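Insecticidal crystal protein Cry35Ab1 (Bacillus thuringiensis, PDB 4JP0) serves as one component of a binary insecticidal toxin, with Cry34Ab1 as its partner, that is active on western corn rootworm larvae. Local coordinates at residues Y18-L23 against G29-N34; P159-S162 against N166-N169; T241-I244 against G248-I251. One frame throughout, in Å; residues are numbered along the deposited sequence.

Contact 1. Residues Y18-L23 against G29-N34; sequences YAATYL and GVSLMN
The shortest bond between strand 18-22 and segment 29-34 runs from Tyr18 N to Met33 O, 2.8 Å long and nearly straight at its hydrogen (176°). Met33 N returns the bond to Tyr18 O, which makes this an antiparallel hydrogen-bonded pair. Ala20 and Ser31 form the second such pair, with its bond from Ala20 N to Ser31 O more bent (138°). Between them Ala19 and Leu32 face each other as a non-hydrogen-bonded pair, and Ala19 CA directs its C-H at Ser31 O, 3.3 Å away.

Side chains alternate across the two faces. On the face of Tyr18, Ala20, Ser31 and Met33, Ala20 CB reaches Met33 CG diagonally at 3.8 Å; bends at chi2 and chi3 then carry the methionine's tip away from strand 18-22. On the other face the small Ala19 lets a branch of Leu32 fold over its backbone, CD2 lying 3.6 Å from Ala19 N. Farther along, Thr21 CG2 meets Val30 CG2 at 4.0 Å, while Thr21 OG1 bonds to Asn65.

Strands 18-22 and 31-33 are strongly turned against each other, their directions differing by 113°. They make up one hairpin of the ricin-type beta-trefoil: strand 18-22 lies between strand 31-33 and strand 43-52, which sends Trp47 NE1 to Ala19 O, and Val30 bonds through its backbone to Ile77 of strand 76-80.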
# COMPACT_ATOMS: atom_id res chain seq x y z
N TYR A 18 -25.83 -12.43 21.67
CA TYR A 18 -25.00 -11.75 20.67
C TYR A 18 -23.91 -10.86 21.28
O TYR A 18 -24.15 -10.12 22.23
CB TYR A 18 -25.88 -10.86 19.79
CG TYR A 18 -26.76 -11.70 18.87
CD1 TYR A 18 -27.90 -12.36 19.35
CD2 TYR A 18 -26.47 -11.81 17.53
CE1 TYR A 18 -28.72 -13.14 18.47
CE2 TYR A 18 -27.28 -12.57 16.65
CZ TYR A 18 -28.40 -13.23 17.14
OH TYR A 18 -29.17 -13.98 16.29
N ALA A 19 -22.73 -10.91 20.67
CA ALA A 19 -21.62 -10.08 21.11
C ALA A 19 -22.03 -8.62 20.90
O ALA A 19 -22.55 -8.26 19.81
CB ALA A 19 -20.36 -10.41 20.30
N ALA A 20 -21.77 -7.78 21.90
CA ALA A 20 -22.29 -6.40 21.88
C ALA A 20 -21.41 -5.41 22.62
O ALA A 20 -20.75 -5.77 23.57
CB ALA A 20 -23.66 -6.41 22.55
N THR A 21 -21.41 -4.15 22.19
CA THR A 21 -20.78 -3.09 22.98
C THR A 21 -21.86 -2.06 23.31
O THR A 21 -22.87 -1.98 22.59
CB THR A 21 -19.67 -2.35 22.22
OG1 THR A 21 -20.09 -2.08 20.89
CG2 THR A 21 -18.46 -3.20 22.04
N TYR A 22 -21.61 -1.24 24.34
CA TYR A 22 -22.55 -0.17 24.70
C TYR A 22 -22.28 0.95 23.69
O TYR A 22 -21.13 1.27 23.45
CB TYR A 22 -22.25 0.39 26.11
CG TYR A 22 -22.69 -0.43 27.31
CD1 TYR A 22 -23.09 0.20 28.51
CD2 TYR A 22 -22.68 -1.81 27.28
CE1 TYR A 22 -23.47 -0.54 29.61
CE2 TYR A 22 -23.09 -2.55 28.40
CZ TYR A 22 -23.48 -1.91 29.54
OH TYR A 22 -23.87 -2.66 30.63
N LEU A 23 -23.31 1.52 23.09
CA LEU A 23 -23.09 2.54 22.05
C LEU A 23 -22.51 3.85 22.54
O LEU A 23 -21.84 4.55 21.79
CB LEU A 23 -24.43 2.91 21.38
CG LEU A 23 -25.00 1.99 20.33
CD1 LEU A 23 -26.35 2.50 19.89
CD2 LEU A 23 -24.04 1.85 19.13
N GLY A 29 -16.44 -2.45 26.91
CA GLY A 29 -16.14 -3.87 26.90
C GLY A 29 -17.14 -4.54 25.98
O GLY A 29 -18.19 -3.98 25.65
N VAL A 30 -16.83 -5.76 25.56
CA VAL A 30 -17.74 -6.57 24.76
C VAL A 30 -18.43 -7.57 25.69
O VAL A 30 -17.78 -8.24 26.48
CB VAL A 30 -16.97 -7.36 23.68
CG1 VAL A 30 -17.96 -8.23 22.87
CG2 VAL A 30 -16.24 -6.40 22.77
N SER A 31 -19.75 -7.64 25.61
CA SER A 31 -20.55 -8.57 26.42
C SER A 31 -21.46 -9.38 25.52
O SER A 31 -21.41 -9.26 24.31
CB SER A 31 -21.43 -7.80 27.41
OG SER A 31 -22.28 -6.88 26.66
N LEU A 32 -22.32 -10.19 26.12
CA LEU A 32 -23.30 -10.96 25.36
C LEU A 32 -24.68 -10.52 25.76
O LEU A 32 -25.04 -10.58 26.95
CB LEU A 32 -23.13 -12.48 25.62
CG LEU A 32 -21.83 -13.09 25.07
CD1 LEU A 32 -21.68 -14.60 25.40
CD2 LEU A 32 -21.76 -12.86 23.54
N MET A 33 -25.50 -10.17 24.77
CA MET A 33 -26.84 -9.63 25.04
C MET A 33 -27.87 -10.43 24.29
O MET A 33 -27.58 -10.94 23.20
CB MET A 33 -26.95 -8.17 24.52
CG MET A 33 -26.11 -7.17 25.33
SD MET A 33 -26.78 -7.00 27.02
CE MET A 33 -28.39 -6.34 26.59
N ASN A 34 -29.10 -10.47 24.84
CA ASN A 34 -30.23 -11.08 24.16
C ASN A 34 -30.79 -10.07 23.16
O ASN A 34 -30.97 -8.90 23.51
CB ASN A 34 -31.32 -11.50 25.14
CG ASN A 34 -32.42 -12.29 24.47
OD1 ASN A 34 -32.99 -11.85 23.49
ND2 ASN A 34 -32.70 -13.48 24.99

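Contact 2. Residues P159-S162 against N166-N169; sequences PKYS and NIDN
Ile167 lays its branched side chain over one face of the Tyr161 ring, with CG2 4.1 Å from the ring centroid and displaced toward the CE2 side. With CG1 anti to the backbone N (chi1 -172°), the longer branch runs along the opposing backbone; its CD1 lies 3.6 Å from Lys160 C and still touches the CD1 side of the Tyr161 ring. A beta-branched residue suits this place because its two arms spread over the ring, and the longer one also packs on the Lys160 backbone and, through CG1, on Pro159 CB at 3.8 Å.

Polar bonds hold the backbones at this spacing. Ser162 N donates to Asn166 O at 2.8 Å, in the carbonyl plane, and Asn166 N makes a weak return bond to Ser162 OG (3.4 Å). At the other end a water spans the gap, giving a hydrogen to Lys160 O and accepting one from Asp168 N.

Lys160 turns away from this pairing, its NZ bonding to Tyr158 O and its charge making a cation-pi contact with Tyr158. The apolar side chains rest on Ile310 and Phe312 of strand 307-323 and on Thr344 of strand 327-346. The arrangement is a hairpin-like reversal without regular strands, in which the long loop between strands 135-142 and 174-182 doubles back over the sheet of the toxin_10 region.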
# COMPACT_ATOMS: atom_id res chain seq x y z
N PRO A 159 11.90 7.80 -23.30
CA PRO A 159 11.84 8.47 -24.60
C PRO A 159 13.19 8.54 -25.26
O PRO A 159 14.22 8.52 -24.58
CB PRO A 159 11.37 9.88 -24.25
CG PRO A 159 10.66 9.69 -22.88
CD PRO A 159 11.58 8.71 -22.19
N LYS A 160 13.19 8.61 -26.58
CA LYS A 160 14.44 8.76 -27.33
C LYS A 160 14.31 9.97 -28.22
O LYS A 160 13.20 10.35 -28.57
CB LYS A 160 14.71 7.52 -28.19
CG LYS A 160 14.64 6.22 -27.45
CD LYS A 160 15.87 6.02 -26.57
CE LYS A 160 15.84 4.64 -25.91
NZ LYS A 160 14.48 4.32 -25.33
N TYR A 161 15.44 10.57 -28.59
CA TYR A 161 15.41 11.74 -29.46
C TYR A 161 14.88 11.37 -30.84
O TYR A 161 15.08 10.26 -31.33
CB TYR A 161 16.79 12.35 -29.60
CG TYR A 161 17.22 13.26 -28.48
CD1 TYR A 161 18.05 12.79 -27.47
CD2 TYR A 161 16.84 14.60 -28.46
CE1 TYR A 161 18.48 13.64 -26.45
CE2 TYR A 161 17.25 15.46 -27.45
CZ TYR A 161 18.07 14.97 -26.43
OH TYR A 161 18.49 15.81 -25.40
N SER A 162 14.18 12.32 -31.45
CA SER A 162 13.63 12.15 -32.80
C SER A 162 14.67 12.68 -33.76
O SER A 162 15.08 13.83 -33.62
CB SER A 162 12.38 13.00 -32.97
OG SER A 162 12.76 14.31 -33.36
N ASN A 166 14.34 16.35 -31.21
CA ASN A 166 13.45 16.69 -30.11
C ASN A 166 13.12 15.45 -29.31
O ASN A 166 13.23 14.34 -29.81
CB ASN A 166 12.15 17.31 -30.61
CG ASN A 166 12.37 18.63 -31.32
OD1 ASN A 166 12.33 19.70 -30.71
ND2 ASN A 166 12.60 18.57 -32.63
N ILE A 167 12.69 15.64 -28.08
CA ILE A 167 12.37 14.49 -27.24
C ILE A 167 11.29 14.85 -26.23
O ILE A 167 11.19 16.01 -25.77
CB ILE A 167 13.64 14.02 -26.53
CG1 ILE A 167 13.42 12.70 -25.77
CG2 ILE A 167 14.13 15.09 -25.59
CD1 ILE A 167 14.75 12.09 -25.33
N ASP A 168 10.48 13.84 -25.88
CA ASP A 168 9.44 14.01 -24.91
C ASP A 168 10.02 14.19 -23.51
O ASP A 168 11.12 13.72 -23.23
CB ASP A 168 8.53 12.78 -24.90
CG ASP A 168 7.62 12.69 -26.11
OD1 ASP A 168 7.50 13.68 -26.87
OD2 ASP A 168 6.97 11.65 -26.36
N ASN A 169 9.25 14.78 -22.61
CA ASN A 169 9.71 14.99 -21.25
C ASN A 169 9.47 13.79 -20.36
O ASN A 169 9.92 13.77 -19.23
CB ASN A 169 9.07 16.23 -20.62
CG ASN A 169 9.49 17.51 -21.32
OD1 ASN A 169 10.52 17.55 -22.01
ND2 ASN A 169 8.67 18.57 -21.17
O HOH W 1 10.61 11.48 -27.66

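Contact 3. Residues T241-I244 against G248-I251; sequences TTII and GFQI
A buried helix-to-strand junction joins Ile243 and Ile244 of helix 240-247 to the short strand 249-251 that follows it, close to the middle of this elongated chain. Gly248 marks the turning point. It is the first residue to leave helical geometry, and its positive phi (79°) suits glycine, since a side chain would press on the preceding carbonyl oxygen. Its N is shared by two oxygens of the helix: Ile244 O at 2.8 Å, and Ile243 O through a weak bond of 3.3 Å.

Beyond the turn the chain runs back past the helix, and Ile243 packs on Phe249. Ile243 CG1 stands almost centrally over one face of the Phe249 ring, 4.1 Å from its centroid and 12° off the normal, a CH-pi contact. CD1 reaches farther, to CE1 of the same ring at 3.4 Å. The packing is tight, and Ile243 has a chi2 of 142°, between staggered and eclipsed. Phe249 O points back at the helix: Ile243 CG1 and CG2 crowd it, and Ile244 CA comes within 3.4 Å of it with a C-H contact. Alongside, Ile244 and Gln250 point the same way, Ile244 CG1 touching Gln250 CB at 3.9 Å, so that aliphatic surface meets aliphatic surface.

Ile243 also reaches Met331, Ile333 and Leu318 on the long strands, and the Phe249 ring meets that of Phe259. A helix ended by glycine thus leads into the two-stranded hairpin 249-251/257-259, tucked against the long antiparallel sheet, and that elongated sheet is consistent with the aerolysin-like architecture of toxin_10 proteins.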
# COMPACT_ATOMS: atom_id res chain seq x y z
N THR A 241 3.93 14.24 6.38
CA THR A 241 2.54 14.67 6.26
C THR A 241 1.72 13.97 5.17
O THR A 241 0.53 14.24 5.00
CB THR A 241 2.45 16.19 6.09
OG1 THR A 241 3.09 16.59 4.86
CG2 THR A 241 3.25 16.89 7.17
N THR A 242 2.35 13.08 4.44
CA THR A 242 1.66 12.37 3.38
C THR A 242 1.47 10.89 3.62
O THR A 242 0.49 10.52 4.14
CB THR A 242 2.33 12.56 2.04
OG1 THR A 242 3.68 12.16 2.09
CG2 THR A 242 2.25 13.91 1.66
N ILE A 243 2.45 10.09 3.27
CA ILE A 243 2.42 8.64 3.44
C ILE A 243 2.58 8.11 4.87
O ILE A 243 1.88 7.16 5.27
CB ILE A 243 3.38 7.96 2.45
CG1 ILE A 243 3.11 6.47 2.36
CG2 ILE A 243 4.85 8.27 2.76
CD1 ILE A 243 3.26 5.92 0.97
N ILE A 244 3.50 8.68 5.64
CA ILE A 244 3.65 8.20 6.99
C ILE A 244 2.40 8.49 7.80
O ILE A 244 1.81 7.61 8.40
CB ILE A 244 4.86 8.83 7.70
CG1 ILE A 244 6.15 8.53 6.94
CG2 ILE A 244 4.94 8.30 9.16
CD1 ILE A 244 7.34 9.44 7.37
N GLY A 248 1.20 4.96 7.61
CA GLY A 248 2.15 4.34 8.53
C GLY A 248 3.36 3.68 7.88
O GLY A 248 3.97 2.75 8.44
N PHE A 249 3.72 4.11 6.68
CA PHE A 249 4.97 3.64 6.07
C PHE A 249 5.65 4.76 5.31
O PHE A 249 5.02 5.77 4.98
CB PHE A 249 4.85 2.31 5.28
CG PHE A 249 4.15 2.42 3.96
CD1 PHE A 249 4.87 2.63 2.79
CD2 PHE A 249 2.79 2.15 3.87
CE1 PHE A 249 4.24 2.67 1.58
CE2 PHE A 249 2.15 2.21 2.66
CZ PHE A 249 2.85 2.45 1.51
N GLN A 250 6.95 4.57 5.06
CA GLN A 250 7.75 5.54 4.30
C GLN A 250 8.51 4.85 3.18
O GLN A 250 8.67 3.62 3.19
CB GLN A 250 8.76 6.25 5.21
CG GLN A 250 9.81 5.34 5.83
CD GLN A 250 10.61 6.01 6.94
OE1 GLN A 250 10.04 6.68 7.79
NE2 GLN A 250 11.93 5.82 6.93
N ILE A 251 8.98 5.65 2.22
CA ILE A 251 9.80 5.12 1.16
C ILE A 251 11.22 5.50 1.49
O ILE A 251 11.50 6.67 1.73
CB ILE A 251 9.43 5.68 -0.20
CG1 ILE A 251 7.94 5.45 -0.52
CG2 ILE A 251 10.27 4.98 -1.23
CD1 ILE A 251 7.53 4.02 -0.42

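The three contacts follow one another along the chain and touch nowhere. Contact 1 lies in the amino-terminal beta-trefoil, and contact 2 on the far side of the chain's centre, their centres 65 Å apart. Contact 3 lies nearer the middle, its centre 36 Å from that of contact 1 and 34 Å from that of contact 2. Contacts 2 and 3 share a support: both pack on strands 307-323 and 327-346 of the long antiparallel sheet, at places well separated along it, whereas contact 1 belongs to a different sheet. The protein is therefore an extended two-part molecule, a lectin-like trefoil joined to an elongated toxin_10 region.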